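PDB 6KRW: protein-tyrosine-phosphatase PTP1 from Arabidopsis thaliana, which removes phosphate from phosphotyrosine residues of proteins, acting on MAP kinases such as MPK6, and modulates plant defence responses. Local coordinates for residues A[57-62]-A[87-92]; A[76-81]-A[117-122]; A[182-187]-A[192-197]. All coordinates share one frame; numbering follows the deposited sequence.

Contact 1 of 3, residues A[57-62]-A[87-92]; sequences SVNVEK and KGYVNA
N59 lies against the near end of the Y89 side chain. Its CB comes 3.6 Å from CD2 of Y89, oblique to the ring. The next atom, CG, sits beside the backbone N (chi1 -71°), which turns the amide back over the root of the tyrosine and leaves N59 CG 3.5 Å from Y89 CB; the amide and ring planes are only 29° apart. At the tip, N59 ND2 is 3.3 Å from Y89 CB, a packing contact, while its polar demand is met outside the pair by the carbonyls of V53 and A86. N59 OD1 also lies beside Y89 CB, and accepts a 2.8 Å bond from K62 NZ, which arrives almost in line with the carbonyl (C=O...N angle 167°). A backbone bond from K62 N to N59 O closes the same short turn. These residues are the first and fourth of the NxxKNRY sequence of classical tyrosine phosphatases, the motif that opens the phosphotyrosine recognition loop in relatives. From CB the extended lysine runs past Y89 in the opposite sense, bringing CD to the ring edge, 4.1 Å from Y89 CD2. No direct hydrogen bond joins 57-62 to 87-92, but two waters bridge the segments: one accepts from K62 NZ and donates to Y89 O, and another donates to K62 O and accepts from N91 N, 3.0 Å from each. The tyrosine hydroxyl is held by N63. Beyond the ring, N91 sits at the centre of an inverse gamma turn, with its side-chain amide divided between V68 O and N63 on the nitrogen side and R278 on the oxygen side; this side chain is about 7 Å from G240 of the probable substrate-binding loop.

Contact 2 of 3, residues A[76-81]-A[117-122]; sequences IVLNPC and MEDFWE
Helix 117-126, which carries the DFWxM signature of classical tyrosine phosphatases, is met here by the chain leaving strand 75-77. The meeting falls mainly on L78, whose isobutyl fork reaches two residues one helical turn apart, D119 and E122. Its CG lies beside the backbone N (chi1 -65°), which aims the fork at the helix. The L78 and D119 side chains cross at about a right angle, with L78 CD1 3.8 Å from D119 OD1 and 4.0 Å from D119 CB. The other branch, CD2, settles on the helix backbone 3.7 Å from D119 O, and also touches the aliphatic part of E122, with CG at 4.0 Å. All of this is van der Waals packing; no hydrogen bond spans 76-81 and 117-122. The glutamate chain bends after CG (chi2 75°), and its OE2 binds the hydroxyl of Y186 and the amide of Q126, so the methylenes facing L78 belong to a side chain with a tethered tip. Q126 also bonds N79 N and P80 O, reinforcing the loop just past L78, where a cis peptide precedes P80. With the L78 fork cut back to an alanine here, the D119 carbonyl and the E122 methylenes would probably lose their apolar cover. On the far side of the helix, F120 and W121 point away from the loop, with the W121 indole lying on strand 163-172. Helix 117-126 thus packs on the mixed sheet of the classical tyrosine phosphatase domain, with 76-81 against its other side.

Contact 3 of 3, residues A[182-187]-A[192-197]; sequences LEVNYK and QPMSVL
E183 stretches out with CG opposite the backbone N (chi1 166°) and its chain extended, which lays it obliquely across the ring of P193. N185, two residues on, takes the crowded position with CG between the backbone N and the carbonyl carbon (chi1 63°), and points the same way alongside the proline. P193 CB touches both, 3.5 Å from E183 CG and 3.7 Å from N185 CB. P193 CG continues along the carboxylate to within 3.5 Å of E183 OE2. The backbones of the two segments form the antiparallel ladder of a β-hairpin. L182 with V196 and V184 with M194 are the hydrogen-bonded pairs, each closed by two nearly straight N-H...O bonds, the shortest being L182 N to V196 O at 2.8 Å. E183 with S195 is the non-hydrogen-bonded pair between them, where CA-H groups fill in: S195 CA lies 3.3 Å from L182 O, and E183 CA is equally close to M194 O. The last oxygen thus receives both V184 N and this weaker CA-H contact. On the face opposite E183 the packing is apolar: V184 CG1 is 4.0 Å from M194 CB and 4.3 Å from V196 CG2. The short strand segments run at 140° to each other, an antiparallel pair with marked twist. On the E183 face, K168 bonds S195 OG and makes a long, weak ion pair with E183. The hairpin itself is flanked in the sheet by strand 163-172 beside 182-186 and strand 131-134 beside 194-197, while helix 117-126 covers the L182, V184 and M194 face.

How the contacts relate
Contact 1 is the most buried; its segments meet by packing on Y89 and are bridged by two waters, with N91 close to the probable substrate-binding loop. Contacts 2 and 3 are partly buried, away from the annotated sites, one resting on a leucine fork and the other on a backbone ladder. Contacts 1 and 2 join through strand pairing, with L78 N bonded to G88 O and I76 N to A92 O, and their segments alternate along the chain. Contacts 2 and 3 meet through helix 117-126: W121 CH2 packs 3.8 Å from L182 CD1. Contacts 1 and 3 do not touch, their nearest atoms being about 12 Å apart, with contact 2 bonded to both.

Contact 1 of 3, residues A[57-62]-A[87-92]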
ATOM      1  N   SER A  57       5.224   3.682  25.740  1.00 44.35           N
ATOM      2  CA  SER A  57       4.435   4.836  26.244  1.00 44.89           C
ATOM      3  C   SER A  57       4.782   6.101  25.446  1.00 46.95           C
ATOM      4  O   SER A  57       3.868   6.899  25.173  1.00 46.77           O
ATOM      5  CB  SER A  57       4.653   5.031  27.718  1.00 55.36           C
ATOM      6  OG  SER A  57       5.982   5.469  27.952  1.00 58.07           O
ATOM      7  N   VAL A  58       6.036   6.258  25.018  1.00 44.33           N
ATOM      8  CA  VAL A  58       6.441   7.454  24.223  1.00 41.71           C
ATOM      9  C   VAL A  58       5.813   7.435  22.812  1.00 35.68           C
ATOM     10  O   VAL A  58       5.760   8.496  22.193  1.00 37.82           O
ATOM     11  CB  VAL A  58       7.966   7.565  24.146  1.00 55.96           C
ATOM     12  CG1 VAL A  58       8.359   8.935  23.633  1.00 71.40           C
ATOM     13  CG2 VAL A  58       8.613   7.297  25.505  1.00 54.59           C
ATOM     14  N   ASN A  59       5.401   6.278  22.299  1.00 38.08           N
ATOM     15  CA  ASN A  59       4.955   6.148  20.883  1.00 30.14           C
ATOM     16  C   ASN A  59       3.448   5.898  20.765  1.00 28.51           C
ATOM     17  O   ASN A  59       2.946   5.986  19.644  1.00 29.36           O
ATOM     18  CB  ASN A  59       5.725   5.045  20.172  1.00 26.52           C
ATOM     19  CG  ASN A  59       7.159   5.448  19.941  1.00 27.38           C
ATOM     20  OD1 ASN A  59       7.454   6.609  19.695  1.00 28.68           O
ATOM     21  ND2 ASN A  59       8.071   4.484  20.065  1.00 24.71           N
ATOM     22  N   VAL A  60       2.739   5.625  21.856  1.00 35.99           N
ATOM     23  CA  VAL A  60       1.325   5.157  21.720  1.00 43.05           C
ATOM     24  C   VAL A  60       0.476   6.208  20.993  1.00 37.57           C
ATOM     25  O   VAL A  60      -0.360   5.805  20.182  1.00 39.87           O
ATOM     26  CB  VAL A  60       0.719   4.757  23.074  1.00 51.10           C
ATOM     27  CG1 VAL A  60       1.216   3.390  23.504  1.00 58.45           C
ATOM     28  CG2 VAL A  60       0.982   5.789  24.155  1.00 50.72           C
ATOM     29  N   GLU A  61       0.705   7.493  21.248  1.00 35.09           N
ATOM     30  CA  GLU A  61      -0.101   8.569  20.609  1.00 40.69           C
ATOM     31  C   GLU A  61       0.251   8.715  19.126  1.00 35.24           C
ATOM     32  O   GLU A  61      -0.393   9.456  18.446  1.00 37.44           O
ATOM     33  CB  GLU A  61       0.151   9.912  21.292  1.00 50.09           C
ATOM     34  CG  GLU A  61      -0.675  10.136  22.534  1.00 68.14           C
ATOM     35  CD  GLU A  61      -0.526  11.538  23.099  1.00 99.01           C
ATOM     36  OE1 GLU A  61      -0.624  11.685  24.325  1.00128.76           O
ATOM     37  OE2 GLU A  61      -0.303  12.478  22.305  1.00 99.52           O
ATOM     38  N   LYS A  62       1.238   7.993  18.619  1.00 29.38           N
ATOM     39  CA  LYS A  62       1.628   8.080  17.189  1.00 26.20           C
ATOM     40  C   LYS A  62       0.906   6.995  16.387  1.00 24.98           C
ATOM     41  O   LYS A  62       1.145   6.897  15.175  1.00 26.30           O
ATOM     42  CB  LYS A  62       3.144   7.935  17.053  1.00 26.82           C
ATOM     43  CG  LYS A  62       3.945   9.038  17.724  1.00 30.05           C
ATOM     44  CD  LYS A  62       5.425   8.725  17.800  1.00 29.03           C
ATOM     45  CE  LYS A  62       6.197   9.765  18.576  1.00 27.46           C
ATOM     46  NZ  LYS A  62       7.581   9.320  18.846  1.00 28.54           N
ATOM     47  N   LYS A  87      13.071   5.683  19.388  1.00 25.08           N
ATOM     48  CA  LYS A  87      13.685   4.641  18.527  1.00 22.58           C
ATOM     49  C   LYS A  87      13.221   4.820  17.071  1.00 21.32           C
ATOM     50  O   LYS A  87      12.993   3.822  16.382  1.00 19.96           O
ATOM     51  CB  LYS A  87      13.393   3.241  19.072  1.00 23.41           C
ATOM     52  CG  LYS A  87      13.871   2.993  20.505  1.00 25.56           C
ATOM     53  CD  LYS A  87      13.658   1.570  20.969  1.00 32.88           C
ATOM     54  CE  LYS A  87      14.235   1.300  22.342  1.00 49.36           C
ATOM     55  NZ  LYS A  87      13.346   1.791  23.415  1.00 67.78           N
ATOM     56  N   GLY A  88      13.068   6.078  16.635  1.00 21.57           N
ATOM     57  CA  GLY A  88      12.796   6.318  15.213  1.00 21.46           C
ATOM     58  C   GLY A  88      11.398   5.909  14.782  1.00 20.18           C
ATOM     59  O   GLY A  88      11.209   5.632  13.592  1.00 22.19           O
ATOM     60  N   TYR A  89      10.456   5.865  15.709  1.00 20.75           N
ATOM     61  CA  TYR A  89       9.184   5.156  15.463  1.00 21.19           C
ATOM     62  C   TYR A  89       8.264   5.931  14.499  1.00 20.99           C
ATOM     63  O   TYR A  89       7.964   7.111  14.690  1.00 22.92           O
ATOM     64  CB  TYR A  89       8.438   4.903  16.772  1.00 19.89           C
ATOM     65  CG  TYR A  89       7.145   4.200  16.515  1.00 20.37           C
ATOM     66  CD1 TYR A  89       7.124   2.876  16.132  1.00 18.88           C
ATOM     67  CD2 TYR A  89       5.933   4.888  16.536  1.00 21.84           C
ATOM     68  CE1 TYR A  89       5.945   2.227  15.823  1.00 19.18           C
ATOM     69  CE2 TYR A  89       4.743   4.255  16.225  1.00 20.72           C
ATOM     70  CZ  TYR A  89       4.742   2.926  15.848  1.00 18.60           C
ATOM     71  OH  TYR A  89       3.608   2.257  15.524  1.00 20.58           O
ATOM     72  N   VAL A  90       7.797   5.206  13.512  1.00 19.85           N
ATOM     73  CA  VAL A  90       6.641   5.585  12.672  1.00 20.18           C
ATOM     74  C   VAL A  90       5.794   4.336  12.468  1.00 20.26           C
ATOM     75  O   VAL A  90       6.341   3.212  12.391  1.00 19.86           O
ATOM     76  CB  VAL A  90       7.119   6.239  11.375  1.00 26.23           C
ATOM     77  CG1 VAL A  90       8.070   5.393  10.596  1.00 26.05           C
ATOM     78  CG2 VAL A  90       5.941   6.638  10.489  1.00 30.08           C
ATOM     79  N   ASN A  91       4.480   4.486  12.414  1.00 20.36           N
ATOM     80  CA  ASN A  91       3.565   3.348  12.200  1.00 17.94           C
ATOM     81  C   ASN A  91       3.631   2.967  10.729  1.00 19.04           C
ATOM     82  O   ASN A  91       2.815   3.453   9.925  1.00 21.79           O
ATOM     83  CB  ASN A  91       2.180   3.637  12.734  1.00 17.83           C
ATOM     84  CG  ASN A  91       1.329   2.394  12.777  1.00 19.31           C
ATOM     85  OD1 ASN A  91       1.350   1.581  11.849  1.00 20.01           O
ATOM     86  ND2 ASN A  91       0.552   2.257  13.844  1.00 19.58           N
ATOM     87  N   ALA A  92       4.598   2.141  10.360  1.00 17.60           N
ATOM     88  CA  ALA A  92       4.883   1.846   8.950  1.00 16.88           C
ATOM     89  C   ALA A  92       5.657   0.537   8.894  1.00 15.17           C
ATOM     90  O   ALA A  92       6.554   0.339   9.773  1.00 16.45           O
ATOM     91  CB  ALA A  92       5.682   2.950   8.306  1.00 17.87           C
TER
HETATM   92  O   HOH W   1       3.352   7.111  13.182  1.00 24.27           O
HETATM   93  O   HOH W   2       8.988   8.934  16.479  1.00 30.98           O

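Contact 2 of 3, residues A[76-81]-A[117-122]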
ATOM      1  N   ILE A  76       9.529   0.486   9.761  1.00 15.97           N
ATOM      2  CA  ILE A  76      10.392   1.513   9.162  1.00 16.23           C
ATOM      3  C   ILE A  76      10.886   2.454  10.253  1.00 17.24           C
ATOM      4  O   ILE A  76      10.091   2.973  11.029  1.00 19.32           O
ATOM      5  CB  ILE A  76       9.627   2.297   8.074  1.00 16.65           C
ATOM      6  CG1 ILE A  76       9.029   1.361   7.025  1.00 17.42           C
ATOM      7  CG2 ILE A  76      10.527   3.356   7.450  1.00 18.28           C
ATOM      8  CD1 ILE A  76      10.041   0.516   6.249  1.00 18.37           C
ATOM      9  N   VAL A  77      12.202   2.636  10.322  1.00 17.80           N
ATOM     10  CA  VAL A  77      12.827   3.463  11.362  1.00 17.56           C
ATOM     11  C   VAL A  77      13.253   4.797  10.750  1.00 19.35           C
ATOM     12  O   VAL A  77      13.959   4.812   9.738  1.00 20.72           O
ATOM     13  CB  VAL A  77      14.031   2.708  11.948  1.00 17.54           C
ATOM     14  CG1 VAL A  77      14.705   3.527  13.015  1.00 19.74           C
ATOM     15  CG2 VAL A  77      13.646   1.332  12.451  1.00 17.75           C
ATOM     16  N   LEU A  78      12.907   5.873  11.422  1.00 19.65           N
ATOM     17  CA  LEU A  78      13.461   7.211  11.095  1.00 21.36           C
ATOM     18  C   LEU A  78      14.901   7.247  11.614  1.00 23.07           C
ATOM     19  O   LEU A  78      15.107   7.057  12.826  1.00 23.07           O
ATOM     20  CB  LEU A  78      12.614   8.313  11.718  1.00 24.46           C
ATOM     21  CG  LEU A  78      11.188   8.419  11.179  1.00 24.38           C
ATOM     22  CD1 LEU A  78      10.429   9.450  11.972  1.00 32.38           C
ATOM     23  CD2 LEU A  78      11.161   8.726   9.685  1.00 28.08           C
ATOM     24  N   ASN A  79      15.845   7.515  10.731  1.00 24.17           N
ATOM     25  CA  ASN A  79      17.289   7.546  11.064  1.00 25.38           C
ATOM     26  C   ASN A  79      17.933   8.496  10.073  1.00 26.77           C
ATOM     27  O   ASN A  79      18.127   8.119   8.920  1.00 29.36           O
ATOM     28  CB  ASN A  79      17.907   6.147  11.004  1.00 27.08           C
ATOM     29  CG  ASN A  79      19.343   6.131  11.476  1.00 29.73           C
ATOM     30  OD1 ASN A  79      19.897   7.188  11.767  1.00 33.15           O
ATOM     31  ND2 ASN A  79      19.942   4.945  11.566  1.00 28.98           N
ATOM     32  N   PRO A  80      18.280   9.734  10.474  1.00 33.61           N
ATOM     33  CA  PRO A  80      18.214  10.209  11.862  1.00 36.45           C
ATOM     34  C   PRO A  80      16.805  10.513  12.381  1.00 37.64           C
ATOM     35  O   PRO A  80      15.880  10.655  11.598  1.00 33.62           O
ATOM     36  CB  PRO A  80      19.026  11.518  11.823  1.00 43.45           C
ATOM     37  CG  PRO A  80      18.838  12.016  10.411  1.00 42.73           C
ATOM     38  CD  PRO A  80      18.795  10.760   9.563  1.00 35.75           C
ATOM     39  N   CYS A  81      16.665  10.614  13.697  1.00 36.31           N
ATOM     40  CA  CYS A  81      15.375  10.922  14.357  1.00 37.08           C
ATOM     41  C   CYS A  81      15.626  11.894  15.502  1.00 48.49           C
ATOM     42  O   CYS A  81      16.671  11.788  16.148  1.00 47.98           O
ATOM     43  CB  CYS A  81      14.711   9.660  14.877  1.00 44.50           C
ATOM     44  SG  CYS A  81      13.166   9.989  15.752  1.00 51.90           S
ATOM     45  N   MET A 117       2.685  14.009  10.762  1.00 29.84           N
ATOM     46  CA  MET A 117       2.918  14.383   9.349  1.00 33.21           C
ATOM     47  C   MET A 117       4.393  14.703   9.066  1.00 30.98           C
ATOM     48  O   MET A 117       4.865  14.331   7.977  1.00 28.35           O
ATOM     49  CB  MET A 117       2.029  15.566   8.968  1.00 47.12           C
ATOM     50  CG  MET A 117       0.570  15.216   9.061  1.00 48.79           C
ATOM     51  SD  MET A 117      -0.511  16.561   8.546  0.90 52.89           S
ATOM     52  CE  MET A 117      -2.098  15.799   8.865  1.00 86.24           C
ATOM     53  N   GLU A 118       5.113  15.346   9.998  1.00 31.91           N
ATOM     54  CA  GLU A 118       6.565  15.546   9.766  1.00 30.56           C
ATOM     55  C   GLU A 118       7.250  14.174   9.720  1.00 29.11           C
ATOM     56  O   GLU A 118       8.087  13.960   8.832  1.00 28.65           O
ATOM     57  CB  GLU A 118       7.210  16.430  10.833  1.00 34.30           C
ATOM     58  CG  GLU A 118       8.658  16.748  10.513  1.00 39.17           C
ATOM     59  CD  GLU A 118       9.359  17.647  11.512  1.00 49.37           C
ATOM     60  OE1 GLU A 118      10.592  17.811  11.391  1.00 55.84           O
ATOM     61  OE2 GLU A 118       8.683  18.158  12.427  1.00 46.22           O
ATOM     62  N   ASP A 119       6.870  13.276  10.618  1.00 28.81           N
ATOM     63  CA  ASP A 119       7.415  11.889  10.621  1.00 28.49           C
ATOM     64  C   ASP A 119       7.179  11.220   9.263  1.00 27.42           C
ATOM     65  O   ASP A 119       8.105  10.591   8.697  1.00 25.08           O
ATOM     66  CB  ASP A 119       6.778  11.052  11.731  1.00 27.91           C
ATOM     67  CG  ASP A 119       7.151  11.492  13.143  1.00 35.17           C
ATOM     68  OD1 ASP A 119       8.164  12.237  13.295  1.00 33.86           O
ATOM     69  OD2 ASP A 119       6.411  11.114  14.075  1.00 32.78           O
ATOM     70  N   PHE A 120       5.962  11.355   8.743  1.00 25.58           N
ATOM     71  CA  PHE A 120       5.620  10.757   7.435  1.00 26.88           C
ATOM     72  C   PHE A 120       6.516  11.311   6.331  1.00 26.78           C
ATOM     73  O   PHE A 120       7.077  10.528   5.540  1.00 25.11           O
ATOM     74  CB  PHE A 120       4.143  10.983   7.120  1.00 26.68           C
ATOM     75  CG  PHE A 120       3.745  10.489   5.758  1.00 25.36           C
ATOM     76  CD1 PHE A 120       3.385   9.161   5.559  1.00 28.42           C
ATOM     77  CD2 PHE A 120       3.730  11.362   4.673  1.00 31.25           C
ATOM     78  CE1 PHE A 120       3.034   8.717   4.295  1.00 27.72           C
ATOM     79  CE2 PHE A 120       3.390  10.904   3.411  1.00 29.48           C
ATOM     80  CZ  PHE A 120       3.012   9.595   3.220  1.00 27.30           C
ATOM     81  N   TRP A 121       6.609  12.643   6.205  1.00 25.28           N
ATOM     82  CA  TRP A 121       7.417  13.202   5.110  1.00 26.75           C
ATOM     83  C   TRP A 121       8.894  12.908   5.311  1.00 24.29           C
ATOM     84  O   TRP A 121       9.586  12.722   4.297  1.00 27.55           O
ATOM     85  CB  TRP A 121       7.115  14.691   4.933  1.00 29.94           C
ATOM     86  CG  TRP A 121       5.787  14.894   4.278  1.00 28.83           C
ATOM     87  CD1 TRP A 121       4.676  15.472   4.819  1.00 30.08           C
ATOM     88  CD2 TRP A 121       5.438  14.499   2.945  1.00 28.62           C
ATOM     89  NE1 TRP A 121       3.652  15.480   3.903  1.00 29.73           N
ATOM     90  CE2 TRP A 121       4.092  14.893   2.745  1.00 30.27           C
ATOM     91  CE3 TRP A 121       6.130  13.862   1.906  1.00 31.03           C
ATOM     92  CZ2 TRP A 121       3.434  14.654   1.538  1.00 30.80           C
ATOM     93  CZ3 TRP A 121       5.476  13.628   0.714  1.00 31.74           C
ATOM     94  CH2 TRP A 121       4.141  14.008   0.546  1.00 32.27           C
ATOM     95  N   GLU A 122       9.354  12.854   6.570  1.00 28.90           N
ATOM     96  CA  GLU A 122      10.761  12.488   6.839  1.00 31.10           C
ATOM     97  C   GLU A 122      10.984  11.059   6.332  1.00 26.99           C
ATOM     98  O   GLU A 122      12.018  10.812   5.691  1.00 26.16           O
ATOM     99  CB  GLU A 122      11.053  12.600   8.323  1.00 31.08           C
ATOM    100  CG  GLU A 122      12.500  12.332   8.641  1.00 33.89           C
ATOM    101  CD  GLU A 122      13.472  13.436   8.285  1.00 38.62           C
ATOM    102  OE1 GLU A 122      13.064  14.587   8.299  1.00 45.80           O
ATOM    103  OE2 GLU A 122      14.665  13.135   8.060  1.00 47.25           O
TER

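Contact 3 of 3, residues A[182-187]-A[192-197]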
ATOM      1  N   LEU A 182       4.083  16.075  -6.499  1.00 34.81           N
ATOM      2  CA  LEU A 182       4.495  16.809  -5.290  1.00 35.68           C
ATOM      3  C   LEU A 182       6.007  16.954  -5.295  1.00 40.65           C
ATOM      4  O   LEU A 182       6.721  16.110  -5.866  1.00 41.62           O
ATOM      5  CB  LEU A 182       4.075  16.031  -4.043  1.00 39.02           C
ATOM      6  CG  LEU A 182       2.575  15.808  -3.874  1.00 39.11           C
ATOM      7  CD1 LEU A 182       2.284  15.067  -2.566  1.00 37.60           C
ATOM      8  CD2 LEU A 182       1.847  17.143  -3.976  1.00 41.17           C
ATOM      9  N   GLU A 183       6.454  18.013  -4.643  1.00 40.80           N
ATOM     10  CA  GLU A 183       7.876  18.335  -4.492  1.00 42.27           C
ATOM     11  C   GLU A 183       8.120  18.534  -3.008  1.00 40.20           C
ATOM     12  O   GLU A 183       7.461  19.397  -2.401  1.00 45.63           O
ATOM     13  CB  GLU A 183       8.189  19.586  -5.286  1.00 55.66           C
ATOM     14  CG  GLU A 183       9.518  20.218  -4.952  1.00 80.05           C
ATOM     15  CD  GLU A 183       9.773  21.492  -5.740  1.00 92.50           C
ATOM     16  OE1 GLU A 183       9.484  21.506  -6.961  1.00 68.33           O
ATOM     17  OE2 GLU A 183      10.232  22.474  -5.127  1.00114.31           O
ATOM     18  N   VAL A 184       9.031  17.741  -2.450  1.00 45.69           N
ATOM     19  CA  VAL A 184       9.337  17.787  -1.002  1.00 46.03           C
ATOM     20  C   VAL A 184      10.841  17.997  -0.842  1.00 49.23           C
ATOM     21  O   VAL A 184      11.623  17.457  -1.644  1.00 49.41           O
ATOM     22  CB  VAL A 184       8.829  16.510  -0.306  1.00 40.00           C
ATOM     23  CG1 VAL A 184       9.613  15.275  -0.726  1.00 44.89           C
ATOM     24  CG2 VAL A 184       8.846  16.665   1.200  1.00 51.11           C
ATOM     25  N   ASN A 185      11.228  18.766   0.164  1.00 48.13           N
ATOM     26  CA  ASN A 185      12.669  18.943   0.465  1.00 50.31           C
ATOM     27  C   ASN A 185      12.829  19.541   1.859  1.00 43.87           C
ATOM     28  O   ASN A 185      11.842  20.047   2.428  1.00 48.54           O
ATOM     29  CB  ASN A 185      13.366  19.808  -0.589  1.00 53.03           C
ATOM     30  CG  ASN A 185      12.828  21.221  -0.646  1.00 75.51           C
ATOM     31  OD1 ASN A 185      11.720  21.455  -1.130  1.00 93.39           O
ATOM     32  ND2 ASN A 185      13.614  22.172  -0.166  1.00 88.95           N
ATOM     33  N   TYR A 186      14.049  19.475   2.380  1.00 53.02           N
ATOM     34  CA  TYR A 186      14.438  20.240   3.587  1.00 48.10           C
ATOM     35  C   TYR A 186      14.682  21.697   3.197  1.00 52.48           C
ATOM     36  O   TYR A 186      14.985  21.994   2.026  1.00 63.23           O
ATOM     37  CB  TYR A 186      15.694  19.656   4.227  1.00 52.85           C
ATOM     38  CG  TYR A 186      15.588  18.201   4.595  1.00 49.86           C
ATOM     39  CD1 TYR A 186      14.684  17.767   5.554  1.00 55.40           C
ATOM     40  CD2 TYR A 186      16.409  17.257   4.000  1.00 56.99           C
ATOM     41  CE1 TYR A 186      14.591  16.428   5.895  1.00 50.96           C
ATOM     42  CE2 TYR A 186      16.335  15.916   4.339  1.00 51.29           C
ATOM     43  CZ  TYR A 186      15.420  15.500   5.288  1.00 46.57           C
ATOM     44  OH  TYR A 186      15.345  14.175   5.615  1.00 48.97           O
ATOM     45  N   LYS A 187      14.609  22.590   4.174  1.00 59.55           N
ATOM     46  CA  LYS A 187      14.775  24.040   3.908  1.00 73.24           C
ATOM     47  C   LYS A 187      16.249  24.381   3.663  1.00 69.01           C
ATOM     48  O   LYS A 187      16.492  25.424   3.043  1.00 91.43           O
ATOM     49  CB  LYS A 187      14.159  24.852   5.041  1.00 73.37           C
ATOM     50  CG  LYS A 187      12.651  24.691   5.120  1.00 73.14           C
ATOM     51  CD  LYS A 187      12.042  25.266   6.370  1.00 77.91           C
ATOM     52  CE  LYS A 187      10.628  24.777   6.579  1.00 67.88           C
ATOM     53  NZ  LYS A 187      10.073  25.243   7.871  1.00 81.56           N
ATOM     54  N   GLN A 192      18.696  19.474  -5.231  1.00 75.60           N
ATOM     55  CA  GLN A 192      17.370  19.586  -5.882  1.00 72.71           C
ATOM     56  C   GLN A 192      16.329  18.887  -5.020  1.00 62.08           C
ATOM     57  O   GLN A 192      16.623  17.884  -4.376  1.00 65.99           O
ATOM     58  CB  GLN A 192      17.395  18.955  -7.273  1.00 98.35           C
ATOM     59  CG  GLN A 192      18.181  19.764  -8.296  1.00 93.92           C
ATOM     60  CD  GLN A 192      17.312  20.735  -9.055  1.00 95.77           C
ATOM     61  OE1 GLN A 192      16.869  21.754  -8.525  1.00 82.97           O
ATOM     62  NE2 GLN A 192      17.064  20.421 -10.317  1.00107.30           N
ATOM     63  N   PRO A 193      15.076  19.392  -4.990  1.00 48.20           N
ATOM     64  CA  PRO A 193      14.034  18.735  -4.208  1.00 53.49           C
ATOM     65  C   PRO A 193      13.613  17.401  -4.835  1.00 44.70           C
ATOM     66  O   PRO A 193      13.954  17.111  -5.966  1.00 46.58           O
ATOM     67  CB  PRO A 193      12.884  19.748  -4.227  1.00 55.91           C
ATOM     68  CG  PRO A 193      13.096  20.514  -5.506  1.00 50.39           C
ATOM     69  CD  PRO A 193      14.596  20.591  -5.695  1.00 45.84           C
ATOM     70  N   MET A 194      12.862  16.618  -4.072  1.00 42.32           N
ATOM     71  CA  MET A 194      12.453  15.258  -4.477  1.00 44.64           C
ATOM     72  C   MET A 194      11.011  15.263  -4.993  1.00 38.56           C
ATOM     73  O   MET A 194      10.130  15.882  -4.361  1.00 41.19           O
ATOM     74  CB  MET A 194      12.564  14.324  -3.277  1.00 46.07           C
ATOM     75  CG  MET A 194      12.050  12.955  -3.544  1.00 46.76           C
ATOM     76  SD  MET A 194      12.420  11.926  -2.115  0.68 52.00           S
ATOM     77  CE  MET A 194      11.000  10.841  -2.105  1.00 52.76           C
ATOM     78  N   SER A 195      10.781  14.598  -6.122  1.00 42.69           N
ATOM     79  CA  SER A 195       9.444  14.497  -6.761  1.00 41.41           C
ATOM     80  C   SER A 195       8.751  13.218  -6.299  1.00 36.28           C
ATOM     81  O   SER A 195       9.354  12.155  -6.366  1.00 38.02           O
ATOM     82  CB  SER A 195       9.547  14.565  -8.262  1.00 58.24           C
ATOM     83  OG  SER A 195      10.041  15.830  -8.654  1.00 72.26           O
ATOM     84  N   VAL A 196       7.500  13.345  -5.876  1.00 33.41           N
ATOM     85  CA  VAL A 196       6.668  12.200  -5.449  1.00 36.23           C
ATOM     86  C   VAL A 196       5.331  12.279  -6.168  1.00 40.04           C
ATOM     87  O   VAL A 196       4.670  13.327  -6.060  1.00 40.96           O
ATOM     88  CB  VAL A 196       6.471  12.227  -3.928  1.00 38.11           C
ATOM     89  CG1 VAL A 196       5.580  11.075  -3.497  1.00 37.05           C
ATOM     90  CG2 VAL A 196       7.811  12.217  -3.201  1.00 36.59           C
ATOM     91  N   LEU A 197       4.948  11.204  -6.845  1.00 35.11           N
ATOM     92  CA  LEU A 197       3.572  11.118  -7.404  1.00 33.73           C
ATOM     93  C   LEU A 197       2.628  10.551  -6.343  1.00 32.18           C
ATOM     94  O   LEU A 197       2.853   9.421  -5.838  1.00 31.28           O
ATOM     95  CB  LEU A 197       3.530  10.259  -8.669  1.00 35.49           C
ATOM     96  CG  LEU A 197       2.147  10.173  -9.328  1.00 39.06           C
ATOM     97  CD1 LEU A 197       1.678  11.535  -9.825  1.00 43.30           C
ATOM     98  CD2 LEU A 197       2.172   9.154 -10.456  1.00 41.34           C
TER